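Local coordinates for segregation protein (Thermus thermophilus, PDB 2BEJ), which hydrolyses ATP and binds double-stranded DNA cooperatively, in a strictly ATP-dependent way, forming nucleoprotein filaments, and is probably involved in chromosome partitioning, at residues V6-L11 / D113-D118; V61-Q66 / P84-L89; N129-A134 / P167-L172. All coordinates share one frame; numbering follows the deposited sequence.

Interaction 1: V6-L11 / D113-D118; sequences VRRIAL and DLVLLD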
ATOM      1  N   VAL A   6      19.067  -9.019   3.750  1.00 54.08           N
ATOM      2  CA  VAL A   6      18.980  -8.536   2.368  1.00 52.98           C
ATOM      3  C   VAL A   6      19.664  -7.170   2.199  1.00 52.30           C
ATOM      4  O   VAL A   6      19.263  -6.172   2.809  1.00 52.05           O
ATOM      5  CB  VAL A   6      17.506  -8.551   1.842  1.00 53.46           C
ATOM      6  CG1 VAL A   6      17.358  -7.806   0.508  1.00 52.48           C
ATOM      7  CG2 VAL A   6      17.019  -9.997   1.694  1.00 53.59           C
ATOM      8  N   ARG A   7      20.713  -7.159   1.379  1.00 50.94           N
ATOM      9  CA  ARG A   7      21.497  -5.964   1.074  1.00 50.20           C
ATOM     10  C   ARG A   7      21.411  -5.608  -0.409  1.00 49.34           C
ATOM     11  O   ARG A   7      21.214  -4.451  -0.768  1.00 48.68           O
ATOM     12  CB  ARG A   7      22.968  -6.209   1.400  1.00 50.84           C
ATOM     13  CG  ARG A   7      23.329  -6.154   2.866  1.00 52.00           C
ATOM     14  CD  ARG A   7      24.789  -6.550   3.040  1.00 53.16           C
ATOM     15  NE  ARG A   7      25.640  -5.984   1.992  1.00 54.74           N
ATOM     16  CZ  ARG A   7      26.142  -4.750   2.009  1.00 55.45           C
ATOM     17  NH1 ARG A   7      26.906  -4.331   1.008  1.00 55.51           N
ATOM     18  NH2 ARG A   7      25.879  -3.934   3.024  1.00 56.10           N
ATOM     19  N   ARG A   8      21.613  -6.604  -1.272  1.00 48.07           N
ATOM     20  CA  ARG A   8      21.589  -6.371  -2.711  1.00 47.52           C
ATOM     21  C   ARG A   8      20.244  -6.773  -3.276  1.00 46.55           C
ATOM     22  O   ARG A   8      19.779  -7.885  -3.050  1.00 45.98           O
ATOM     23  CB  ARG A   8      22.702  -7.137  -3.418  1.00 47.62           C
ATOM     24  CG  ARG A   8      24.099  -6.731  -2.983  1.00 48.38           C
ATOM     25  CD  ARG A   8      25.114  -7.542  -3.742  1.00 49.57           C
ATOM     26  NE  ARG A   8      26.449  -7.485  -3.147  1.00 50.61           N
ATOM     27  CZ  ARG A   8      27.274  -8.524  -3.077  1.00 50.83           C
ATOM     28  NH1 ARG A   8      28.472  -8.380  -2.524  1.00 51.19           N
ATOM     29  NH2 ARG A   8      26.900  -9.711  -3.545  1.00 50.84           N
ATOM     30  N   ILE A   9      19.633  -5.858  -4.016  1.00 46.28           N
ATOM     31  CA  ILE A   9      18.307  -6.073  -4.580  1.00 45.62           C
ATOM     32  C   ILE A   9      18.375  -5.868  -6.067  1.00 45.85           C
ATOM     33  O   ILE A   9      18.753  -4.789  -6.528  1.00 45.53           O
ATOM     34  CB  ILE A   9      17.254  -5.101  -3.975  1.00 46.03           C
ATOM     35  CG1 ILE A   9      17.142  -5.287  -2.460  1.00 45.22           C
ATOM     36  CG2 ILE A   9      15.901  -5.288  -4.655  1.00 45.18           C
ATOM     37  CD1 ILE A   9      16.476  -4.092  -1.735  1.00 45.73           C
ATOM     38  N   ALA A  10      18.016  -6.912  -6.813  1.00 45.91           N
ATOM     39  CA  ALA A  10      17.947  -6.846  -8.259  1.00 46.69           C
ATOM     40  C   ALA A  10      16.564  -6.384  -8.697  1.00 46.98           C
ATOM     41  O   ALA A  10      15.551  -6.761  -8.104  1.00 47.33           O
ATOM     42  CB  ALA A  10      18.274  -8.194  -8.870  1.00 46.24           C
ATOM     43  N   LEU A  11      16.544  -5.543  -9.725  1.00 47.66           N
ATOM     44  CA  LEU A  11      15.313  -5.107 -10.375  1.00 48.08           C
ATOM     45  C   LEU A  11      15.313  -5.852 -11.690  1.00 48.32           C
ATOM     46  O   LEU A  11      16.173  -5.600 -12.535  1.00 48.33           O
ATOM     47  CB  LEU A  11      15.338  -3.589 -10.612  1.00 47.79           C
ATOM     48  CG  LEU A  11      15.196  -2.641  -9.410  1.00 47.97           C
ATOM     49  CD1 LEU A  11      13.898  -2.882  -8.694  1.00 47.57           C
ATOM     50  CD2 LEU A  11      16.372  -2.734  -8.444  1.00 48.49           C
ATOM     51  N   ASP A 113      24.838   0.317   2.556  1.00 51.15           N
ATOM     52  CA  ASP A 113      23.744  -0.356   3.257  1.00 50.87           C
ATOM     53  C   ASP A 113      22.917  -1.191   2.303  1.00 50.49           C
ATOM     54  O   ASP A 113      22.578  -2.336   2.606  1.00 50.53           O
ATOM     55  CB  ASP A 113      22.808   0.653   3.924  1.00 50.91           C
ATOM     56  CG  ASP A 113      23.444   1.367   5.074  1.00 51.22           C
ATOM     57  OD1 ASP A 113      24.102   0.709   5.906  1.00 52.14           O
ATOM     58  OD2 ASP A 113      23.272   2.596   5.150  1.00 52.04           O
ATOM     59  N   LEU A 114      22.566  -0.592   1.167  1.00 50.00           N
ATOM     60  CA  LEU A 114      21.714  -1.234   0.168  1.00 49.82           C
ATOM     61  C   LEU A 114      22.308  -1.063  -1.223  1.00 49.22           C
ATOM     62  O   LEU A 114      22.839  -0.003  -1.557  1.00 49.39           O
ATOM     63  CB  LEU A 114      20.296  -0.659   0.215  1.00 49.59           C
ATOM     64  CG  LEU A 114      19.494  -0.902   1.501  1.00 50.16           C
ATOM     65  CD1 LEU A 114      18.455   0.200   1.718  1.00 50.85           C
ATOM     66  CD2 LEU A 114      18.837  -2.287   1.512  1.00 50.44           C
ATOM     67  N   VAL A 115      22.236  -2.119  -2.027  1.00 48.96           N
ATOM     68  CA  VAL A 115      22.755  -2.073  -3.392  1.00 48.05           C
ATOM     69  C   VAL A 115      21.642  -2.447  -4.374  1.00 47.89           C
ATOM     70  O   VAL A 115      21.048  -3.526  -4.285  1.00 47.90           O
ATOM     71  CB  VAL A 115      24.004  -2.970  -3.557  1.00 48.17           C
ATOM     72  CG1 VAL A 115      24.638  -2.779  -4.935  1.00 47.93           C
ATOM     73  CG2 VAL A 115      25.030  -2.680  -2.454  1.00 47.97           C
ATOM     74  N   LEU A 116      21.352  -1.533  -5.295  1.00 47.31           N
ATOM     75  CA  LEU A 116      20.320  -1.749  -6.302  1.00 46.46           C
ATOM     76  C   LEU A 116      20.934  -2.115  -7.661  1.00 46.33           C
ATOM     77  O   LEU A 116      21.708  -1.349  -8.234  1.00 45.97           O
ATOM     78  CB  LEU A 116      19.438  -0.504  -6.415  1.00 46.96           C
ATOM     79  CG  LEU A 116      18.647  -0.130  -5.158  1.00 47.14           C
ATOM     80  CD1 LEU A 116      17.954   1.205  -5.354  1.00 48.32           C
ATOM     81  CD2 LEU A 116      17.626  -1.214  -4.809  1.00 47.63           C
ATOM     82  N   LEU A 117      20.596  -3.299  -8.157  1.00 45.62           N
ATOM     83  CA  LEU A 117      21.120  -3.777  -9.439  1.00 45.54           C
ATOM     84  C   LEU A 117      20.064  -3.644 -10.539  1.00 45.60           C
ATOM     85  O   LEU A 117      19.119  -4.435 -10.616  1.00 46.48           O
ATOM     86  CB  LEU A 117      21.624  -5.221  -9.315  1.00 44.81           C
ATOM     87  CG  LEU A 117      22.538  -5.591  -8.132  1.00 44.83           C
ATOM     88  CD1 LEU A 117      22.765  -7.107  -8.100  1.00 44.60           C
ATOM     89  CD2 LEU A 117      23.883  -4.834  -8.148  1.00 43.79           C
ATOM     90  N   ASP A 118      20.213  -2.623 -11.372  1.00 45.71           N
ATOM     91  CA  ASP A 118      19.290  -2.402 -12.468  1.00 45.72           C
ATOM     92  C   ASP A 118      19.682  -3.303 -13.636  1.00 46.32           C
ATOM     93  O   ASP A 118      20.654  -3.029 -14.330  1.00 46.85           O
ATOM     94  CB  ASP A 118      19.285  -0.929 -12.891  1.00 45.30           C
ATOM     95  CG  ASP A 118      18.188  -0.613 -13.896  1.00 45.07           C
ATOM     96  OD1 ASP A 118      17.256  -1.433 -14.034  1.00 44.73           O
ATOM     97  OD2 ASP A 118      18.255   0.451 -14.549  1.00 43.59           O
TER
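The guanidinium of Arg7 meets the start of strand 114-118 at a slant: NH2 lies 3.7 Å from Asp113 O, while NH1 approaches the methyl CG2 of Val115. The polar grip on this group comes from just upstream, with NH2 bonded to Tyr112 O and NH1 in a salt bridge with Asp109. A bend at chi3 (40°) curls the Arg7 chain toward them. Arg8 runs straighter, side by side with Val115, CG of Arg8 3.8 Å from CB of Val115, before its guanidinium reaches Asp109 and Ala133 O. From here a parallel ladder pairs the strands. Val115 N donates to Arg7 O, Leu117 N to Ile9 O, and Leu11 N to Leu117 O; Ile9 N meets Val115 O at 2.7 Å, almost in line with the carbonyl (177°). Arg8, Val115, Ala10 and Leu117 share one face of the sheet. On the other, packed by helices 20-33 and 230-248, Leu116 CD2 touches both Ile9 CB (4.0 Å) and Leu11 CD2 (4.1 Å). These are central strands of a P-loop NTPase, and 114-118 has the character of a Walker B strand, hydrophobic residues leading to an acid. The ladder and its apolar faces are likely to set where Asp118 emerges, hydrogen-bonded to Thr21, its side chain about 4 Å from the bound magnesium ion.

Interaction 2: V61-Q66 / P84-L89; sequences VYHLLQ and PATPDL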
ATOM      1  N   VAL A  61      30.774  -0.184 -14.839  1.00 59.99           N
ATOM      2  CA  VAL A  61      30.729  -1.605 -14.477  1.00 59.61           C
ATOM      3  C   VAL A  61      31.769  -2.438 -15.252  1.00 59.82           C
ATOM      4  O   VAL A  61      32.411  -3.326 -14.680  1.00 59.42           O
ATOM      5  CB  VAL A  61      29.295  -2.185 -14.669  1.00 59.53           C
ATOM      6  CG1 VAL A  61      29.235  -3.658 -14.278  1.00 59.51           C
ATOM      7  CG2 VAL A  61      28.286  -1.388 -13.855  1.00 58.90           C
ATOM      8  N   TYR A  62      31.936  -2.136 -16.541  1.00 60.04           N
ATOM      9  CA  TYR A  62      32.923  -2.826 -17.385  1.00 60.61           C
ATOM     10  C   TYR A  62      34.287  -2.794 -16.715  1.00 60.82           C
ATOM     11  O   TYR A  62      34.959  -3.820 -16.604  1.00 60.91           O
ATOM     12  CB  TYR A  62      33.013  -2.168 -18.765  1.00 60.74           C
ATOM     13  CG  TYR A  62      33.564  -3.064 -19.854  1.00 61.12           C
ATOM     14  CD1 TYR A  62      34.910  -3.032 -20.203  1.00 61.08           C
ATOM     15  CD2 TYR A  62      32.729  -3.939 -20.543  1.00 61.07           C
ATOM     16  CE1 TYR A  62      35.407  -3.859 -21.218  1.00 61.46           C
ATOM     17  CE2 TYR A  62      33.214  -4.763 -21.547  1.00 61.42           C
ATOM     18  CZ  TYR A  62      34.547  -4.724 -21.881  1.00 61.02           C
ATOM     19  OH  TYR A  62      35.004  -5.550 -22.882  1.00 61.98           O
ATOM     20  N   HIS A  63      34.659  -1.604 -16.242  1.00 61.08           N
ATOM     21  CA  HIS A  63      35.949  -1.357 -15.620  1.00 61.55           C
ATOM     22  C   HIS A  63      36.045  -1.915 -14.199  1.00 61.67           C
ATOM     23  O   HIS A  63      37.142  -2.137 -13.693  1.00 61.74           O
ATOM     24  CB  HIS A  63      36.262   0.143 -15.661  1.00 61.77           C
ATOM     25  CG  HIS A  63      36.332   0.698 -17.053  1.00 62.53           C
ATOM     26  ND1 HIS A  63      37.507   1.148 -17.618  1.00 62.60           N
ATOM     27  CD2 HIS A  63      35.377   0.847 -18.004  1.00 62.80           C
ATOM     28  CE1 HIS A  63      37.271   1.560 -18.853  1.00 62.70           C
ATOM     29  NE2 HIS A  63      35.988   1.384 -19.113  1.00 62.74           N
ATOM     30  N   LEU A  64      34.895  -2.134 -13.557  1.00 62.08           N
ATOM     31  CA  LEU A  64      34.854  -2.782 -12.244  1.00 62.17           C
ATOM     32  C   LEU A  64      35.193  -4.269 -12.375  1.00 62.43           C
ATOM     33  O   LEU A  64      35.867  -4.840 -11.513  1.00 62.60           O
ATOM     34  CB  LEU A  64      33.478  -2.603 -11.590  1.00 62.21           C
ATOM     35  CG  LEU A  64      33.268  -3.197 -10.192  1.00 62.01           C
ATOM     36  CD1 LEU A  64      33.705  -2.217  -9.102  1.00 61.88           C
ATOM     37  CD2 LEU A  64      31.821  -3.610 -10.001  1.00 62.07           C
ATOM     38  N   LEU A  65      34.727  -4.880 -13.463  1.00 62.72           N
ATOM     39  CA  LEU A  65      34.929  -6.308 -13.713  1.00 63.03           C
ATOM     40  C   LEU A  65      36.371  -6.630 -14.147  1.00 63.48           C
ATOM     41  O   LEU A  65      36.837  -7.759 -13.975  1.00 63.22           O
ATOM     42  CB  LEU A  65      33.913  -6.833 -14.741  1.00 62.69           C
ATOM     43  CG  LEU A  65      32.413  -6.782 -14.403  1.00 62.46           C
ATOM     44  CD1 LEU A  65      31.579  -7.003 -15.656  1.00 62.07           C
ATOM     45  CD2 LEU A  65      32.017  -7.778 -13.306  1.00 61.72           C
ATOM     46  N   GLN A  66      37.061  -5.633 -14.702  1.00 64.18           N
ATOM     47  CA  GLN A  66      38.481  -5.746 -15.045  1.00 64.80           C
ATOM     48  C   GLN A  66      39.418  -5.588 -13.841  1.00 65.11           C
ATOM     49  O   GLN A  66      40.597  -5.952 -13.915  1.00 65.50           O
ATOM     50  CB  GLN A  66      38.866  -4.742 -16.133  1.00 64.89           C
ATOM     51  CG  GLN A  66      38.911  -5.338 -17.529  1.00 65.53           C
ATOM     52  CD  GLN A  66      37.865  -4.768 -18.466  1.00 65.92           C
ATOM     53  OE1 GLN A  66      37.588  -3.557 -18.449  1.00 65.99           O
ATOM     54  NE2 GLN A  66      37.296  -5.636 -19.315  1.00 66.11           N
ATOM     55  N   PRO A  84      28.020   3.591 -12.902  1.00 51.06           N
ATOM     56  CA  PRO A  84      27.421   3.775 -14.222  1.00 51.49           C
ATOM     57  C   PRO A  84      27.674   2.641 -15.211  1.00 52.19           C
ATOM     58  O   PRO A  84      28.539   1.794 -14.986  1.00 51.68           O
ATOM     59  CB  PRO A  84      28.083   5.062 -14.717  1.00 51.36           C
ATOM     60  CG  PRO A  84      29.399   5.086 -14.028  1.00 51.18           C
ATOM     61  CD  PRO A  84      29.131   4.536 -12.672  1.00 51.10           C
ATOM     62  N   ALA A  85      26.878   2.629 -16.279  1.00 53.22           N
ATOM     63  CA  ALA A  85      27.109   1.778 -17.430  1.00 54.17           C
ATOM     64  C   ALA A  85      27.700   2.635 -18.520  1.00 55.20           C
ATOM     65  O   ALA A  85      27.295   3.788 -18.721  1.00 55.08           O
ATOM     66  CB  ALA A  85      25.828   1.150 -17.908  1.00 54.45           C
ATOM     67  N   THR A  86      28.663   2.055 -19.222  1.00 56.29           N
ATOM     68  CA  THR A  86      29.368   2.742 -20.272  1.00 57.50           C
ATOM     69  C   THR A  86      29.090   1.974 -21.571  1.00 58.15           C
ATOM     70  O   THR A  86      28.675   0.807 -21.513  1.00 58.26           O
ATOM     71  CB  THR A  86      30.874   2.860 -19.898  1.00 57.42           C
ATOM     72  OG1 THR A  86      31.428   4.058 -20.455  1.00 58.53           O
ATOM     73  CG2 THR A  86      31.664   1.645 -20.337  1.00 57.39           C
ATOM     74  N   PRO A  87      29.252   2.634 -22.741  1.00 58.67           N
ATOM     75  CA  PRO A  87      29.031   1.980 -24.042  1.00 58.95           C
ATOM     76  C   PRO A  87      29.923   0.760 -24.324  1.00 59.22           C
ATOM     77  O   PRO A  87      29.720   0.067 -25.324  1.00 59.11           O
ATOM     78  CB  PRO A  87      29.316   3.099 -25.056  1.00 59.10           C
ATOM     79  CG  PRO A  87      30.091   4.128 -24.303  1.00 58.95           C
ATOM     80  CD  PRO A  87      29.587   4.060 -22.906  1.00 58.66           C
ATOM     81  N   ASP A  88      30.891   0.507 -23.445  1.00 59.36           N
ATOM     82  CA  ASP A  88      31.744  -0.673 -23.546  1.00 59.31           C
ATOM     83  C   ASP A  88      31.076  -1.935 -23.000  1.00 59.22           C
ATOM     84  O   ASP A  88      31.327  -3.027 -23.507  1.00 59.17           O
ATOM     85  CB  ASP A  88      33.070  -0.445 -22.814  1.00 59.54           C
ATOM     86  CG  ASP A  88      33.805   0.796 -23.297  1.00 59.89           C
ATOM     87  OD1 ASP A  88      34.104   1.671 -22.452  1.00 60.30           O
ATOM     88  OD2 ASP A  88      34.081   0.899 -24.512  1.00 59.58           O
ATOM     89  N   LEU A  89      30.221  -1.776 -21.982  1.00 59.24           N
ATOM     90  CA  LEU A  89      29.666  -2.895 -21.205  1.00 59.19           C
ATOM     91  C   LEU A  89      29.258  -4.116 -22.037  1.00 59.45           C
ATOM     92  O   LEU A  89      29.466  -5.260 -21.616  1.00 59.15           O
ATOM     93  CB  LEU A  89      28.497  -2.424 -20.321  1.00 59.26           C
ATOM     94  CG  LEU A  89      27.948  -3.379 -19.249  1.00 59.18           C
ATOM     95  CD1 LEU A  89      29.010  -3.762 -18.215  1.00 59.12           C
ATOM     96  CD2 LEU A  89      26.722  -2.788 -18.563  1.00 58.85           C
TER
HETATM   97  O   HOH W   1      30.747  -0.185 -17.900  1.00 38.40           O
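Tyr62 leans from the first turn of helix 61-65 onto the turn at Thr86-Leu89. Its CB lies 4.3 Å from CG2 of Thr86 and touches CD1 of Leu89 as well. With CG anti to the backbone N (chi1 -158°), the ring swings over the turn, and CB of Asp88 settles on one face in a CH-pi contact, 4.1 Å from the ring centroid and 14° off the normal. Further out, CD2 is 3.3 Å from Leu89 CA and CE2 is 3.2 Å from Asp88 O, while Leu89 O lies in the ring plane, at its edge. At the tip, OH makes a weak hydrogen bond to Gly91 O. The turn is a type I beta turn closed by Leu89 N to Thr86 O, in the loop that leaves strand 80-83 of the P-loop NTPase sheet; the short helix docks on it by its N-terminal end. There Val61 N donates to Pro84 O at 3.0 Å, nearly head-on to the carbonyl. A water accepts from Tyr62 N (2.7 Å) and, weakly, from Thr86 N, bridging helix and loop. Val61 CB packs 3.9 Å from CD1 of Leu89. Beside Tyr62, the ring of His63 turns its edge to Asp88, NE2 standing 3.8 Å from OD1 with ring and carboxylate planes 58° apart.

Interaction 3: N129-A134 / P167-L172; sequences NALAAA and PRLRLL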
ATOM      1  N   ASN A 129      24.038 -12.375 -13.892  1.00 47.36           N
ATOM      2  CA  ASN A 129      25.029 -11.856 -12.955  1.00 47.05           C
ATOM      3  C   ASN A 129      24.350 -11.074 -11.829  1.00 46.81           C
ATOM      4  O   ASN A 129      24.746 -11.181 -10.666  1.00 47.02           O
ATOM      5  CB  ASN A 129      26.058 -10.970 -13.676  1.00 47.18           C
ATOM      6  CG  ASN A 129      27.269 -11.751 -14.190  1.00 47.59           C
ATOM      7  OD1 ASN A 129      28.383 -11.601 -13.675  1.00 48.74           O
ATOM      8  ND2 ASN A 129      27.057 -12.573 -15.201  1.00 47.69           N
ATOM      9  N   ALA A 130      23.335 -10.288 -12.184  1.00 46.32           N
ATOM     10  CA  ALA A 130      22.532  -9.561 -11.193  1.00 46.37           C
ATOM     11  C   ALA A 130      21.886 -10.536 -10.208  1.00 46.15           C
ATOM     12  O   ALA A 130      22.058 -10.399  -9.001  1.00 46.46           O
ATOM     13  CB  ALA A 130      21.466  -8.702 -11.881  1.00 46.07           C
ATOM     14  N   LEU A 131      21.182 -11.538 -10.741  1.00 46.19           N
ATOM     15  CA  LEU A 131      20.465 -12.540  -9.938  1.00 46.19           C
ATOM     16  C   LEU A 131      21.381 -13.338  -9.019  1.00 46.53           C
ATOM     17  O   LEU A 131      21.029 -13.610  -7.865  1.00 46.68           O
ATOM     18  CB  LEU A 131      19.643 -13.482 -10.834  1.00 45.17           C
ATOM     19  CG  LEU A 131      18.456 -12.850 -11.578  1.00 44.96           C
ATOM     20  CD1 LEU A 131      17.645 -13.890 -12.325  1.00 43.46           C
ATOM     21  CD2 LEU A 131      17.525 -12.046 -10.627  1.00 43.92           C
ATOM     22  N   ALA A 132      22.559 -13.683  -9.535  1.00 47.12           N
ATOM     23  CA  ALA A 132      23.559 -14.450  -8.797  1.00 47.52           C
ATOM     24  C   ALA A 132      24.198 -13.646  -7.670  1.00 47.65           C
ATOM     25  O   ALA A 132      24.617 -14.216  -6.666  1.00 48.23           O
ATOM     26  CB  ALA A 132      24.619 -14.982  -9.748  1.00 47.53           C
ATOM     27  N   ALA A 133      24.239 -12.323  -7.825  1.00 47.97           N
ATOM     28  CA  ALA A 133      24.849 -11.436  -6.832  1.00 47.60           C
ATOM     29  C   ALA A 133      23.873 -10.853  -5.796  1.00 47.84           C
ATOM     30  O   ALA A 133      24.304 -10.301  -4.786  1.00 47.42           O
ATOM     31  CB  ALA A 133      25.601 -10.310  -7.525  1.00 47.63           C
ATOM     32  N   ALA A 134      22.568 -10.971  -6.042  1.00 47.88           N
ATOM     33  CA  ALA A 134      21.563 -10.340  -5.176  1.00 47.65           C
ATOM     34  C   ALA A 134      21.015 -11.271  -4.096  1.00 47.69           C
ATOM     35  O   ALA A 134      21.082 -12.493  -4.232  1.00 47.57           O
ATOM     36  CB  ALA A 134      20.413  -9.792  -6.033  1.00 47.91           C
ATOM     37  N   PRO A 167      21.695 -19.625  -3.576  1.00 47.64           N
ATOM     38  CA  PRO A 167      20.725 -20.032  -2.553  1.00 47.73           C
ATOM     39  C   PRO A 167      20.194 -18.896  -1.669  1.00 47.96           C
ATOM     40  O   PRO A 167      19.219 -19.098  -0.953  1.00 46.95           O
ATOM     41  CB  PRO A 167      21.508 -21.045  -1.701  1.00 47.79           C
ATOM     42  CG  PRO A 167      22.945 -20.784  -1.997  1.00 47.63           C
ATOM     43  CD  PRO A 167      23.006 -20.281  -3.391  1.00 47.60           C
ATOM     44  N   ARG A 168      20.832 -17.727  -1.716  1.00 48.76           N
ATOM     45  CA  ARG A 168      20.359 -16.550  -0.969  1.00 50.33           C
ATOM     46  C   ARG A 168      19.210 -15.829  -1.685  1.00 50.05           C
ATOM     47  O   ARG A 168      18.539 -14.975  -1.092  1.00 50.27           O
ATOM     48  CB  ARG A 168      21.499 -15.555  -0.716  1.00 50.32           C
ATOM     49  CG  ARG A 168      22.814 -16.169  -0.226  1.00 52.15           C
ATOM     50  CD  ARG A 168      23.872 -15.098   0.118  1.00 53.46           C
ATOM     51  NE  ARG A 168      23.884 -13.969  -0.828  1.00 57.39           N
ATOM     52  CZ  ARG A 168      24.512 -13.964  -2.007  1.00 58.19           C
ATOM     53  NH1 ARG A 168      24.452 -12.886  -2.782  1.00 58.69           N
ATOM     54  NH2 ARG A 168      25.196 -15.029  -2.417  1.00 58.10           N
ATOM     55  N   LEU A 169      18.984 -16.167  -2.952  1.00 49.89           N
ATOM     56  CA  LEU A 169      18.026 -15.431  -3.764  1.00 49.85           C
ATOM     57  C   LEU A 169      16.575 -15.638  -3.315  1.00 50.20           C
ATOM     58  O   LEU A 169      16.099 -16.763  -3.163  1.00 49.39           O
ATOM     59  CB  LEU A 169      18.192 -15.753  -5.254  1.00 49.76           C
ATOM     60  CG  LEU A 169      17.501 -14.806  -6.243  1.00 49.61           C
ATOM     61  CD1 LEU A 169      18.047 -13.389  -6.122  1.00 49.83           C
ATOM     62  CD2 LEU A 169      17.662 -15.323  -7.661  1.00 49.48           C
ATOM     63  N   ARG A 170      15.891 -14.526  -3.084  1.00 50.52           N
ATOM     64  CA  ARG A 170      14.479 -14.559  -2.743  1.00 51.92           C
ATOM     65  C   ARG A 170      13.770 -13.398  -3.402  1.00 50.05           C
ATOM     66  O   ARG A 170      14.355 -12.334  -3.611  1.00 49.63           O
ATOM     67  CB  ARG A 170      14.272 -14.508  -1.227  1.00 52.26           C
ATOM     68  CG  ARG A 170      12.900 -15.019  -0.787  1.00 55.28           C
ATOM     69  CD  ARG A 170      12.693 -14.855   0.717  1.00 56.68           C
ATOM     70  NE  ARG A 170      11.552 -15.631   1.209  1.00 61.57           N
ATOM     71  CZ  ARG A 170      11.455 -16.116   2.447  1.00 63.46           C
ATOM     72  NH1 ARG A 170      10.380 -16.813   2.806  1.00 64.74           N
ATOM     73  NH2 ARG A 170      12.433 -15.914   3.331  1.00 64.51           N
ATOM     74  N   LEU A 171      12.512 -13.629  -3.755  1.00 48.88           N
ATOM     75  CA  LEU A 171      11.642 -12.576  -4.218  1.00 47.35           C
ATOM     76  C   LEU A 171      11.381 -11.617  -3.058  1.00 46.53           C
ATOM     77  O   LEU A 171      10.814 -12.014  -2.041  1.00 46.32           O
ATOM     78  CB  LEU A 171      10.329 -13.175  -4.728  1.00 47.21           C
ATOM     79  CG  LEU A 171       9.280 -12.189  -5.240  1.00 47.20           C
ATOM     80  CD1 LEU A 171       9.703 -11.579  -6.568  1.00 46.72           C
ATOM     81  CD2 LEU A 171       7.919 -12.866  -5.346  1.00 47.36           C
ATOM     82  N   LEU A 172      11.818 -10.365  -3.186  1.00 45.77           N
ATOM     83  CA  LEU A 172      11.379  -9.331  -2.235  1.00 45.12           C
ATOM     84  C   LEU A 172       9.913  -8.975  -2.508  1.00 44.09           C
ATOM     85  O   LEU A 172       9.084  -8.957  -1.590  1.00 43.07           O
ATOM     86  CB  LEU A 172      12.246  -8.070  -2.306  1.00 45.95           C
ATOM     87  CG  LEU A 172      13.162  -7.629  -1.159  1.00 47.89           C
ATOM     88  CD1 LEU A 172      13.327  -6.118  -1.243  1.00 49.07           C
ATOM     89  CD2 LEU A 172      12.644  -8.013   0.225  1.00 48.89           C
TER
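Ala134, where the chain leaves helical angles after helix 125-133 (psi 159°), brings its CA to 6.4 Å from the CA of Leu169, just ahead of strand 170-177. The CB of Leu169 points toward the helix end. Holding CG anti to the backbone N (chi1 -165°), it lays its two methyls on the last turn: CD1 is 3.5 Å from Leu131 O and 4.3 Å from Ala134 CB, and CD2 is 4.2 Å from Leu131 CB. Cutting Leu169 back to an alanine here is likely to open a gap and leave Leu131 CB and Ala134 CB without the methyls that meet them. Arg168, bent at chi3, brings its guanidinium alongside the helix terminus. Ala133 O lies in its plane, at the edge, 3.3 Å from NH1, but at too poor an angle for a hydrogen bond; it accepts instead from Arg8 NH2, while NH1 of Arg168 has a long, weak ion pair with Glu135. The positive charge may still favour the negative end of the helix dipole. Asn166 ND2 bonds Leu131 O and Ala134 O. Leu158 of helix 147-164 and Val137 of strand 136-142 each touch Leu131 and Leu169: the contact lies alongside the beta-alpha-beta crossover to strand 170-177 at the sheet margin.

In the fold
From the N terminus, strand 8-11 runs into the nucleotide-binding loop and helix 20-33; interaction 1 closes only after 101 intervening residues, when strand 114-118 slots in between 8-11 and 38-42. Interaction 2 is nested within that long loop, closing a smaller one of 17 residues that holds strands 75-77 and 80-83, and ties helix 61-65 to that end of the sheet. Interaction 3 follows in series, closing a loop of 32 residues with strand 136-142 and helix 147-164, and joins helix 125-133 to outermost strand 170-177 at the opposite margin. Interactions 1 and 3 touch through a probable hydrogen bond, Arg8 NH2 to Ala133 O (2.9 Å), and Leu117 CD1 packing 3.5 Å from Ala130 O.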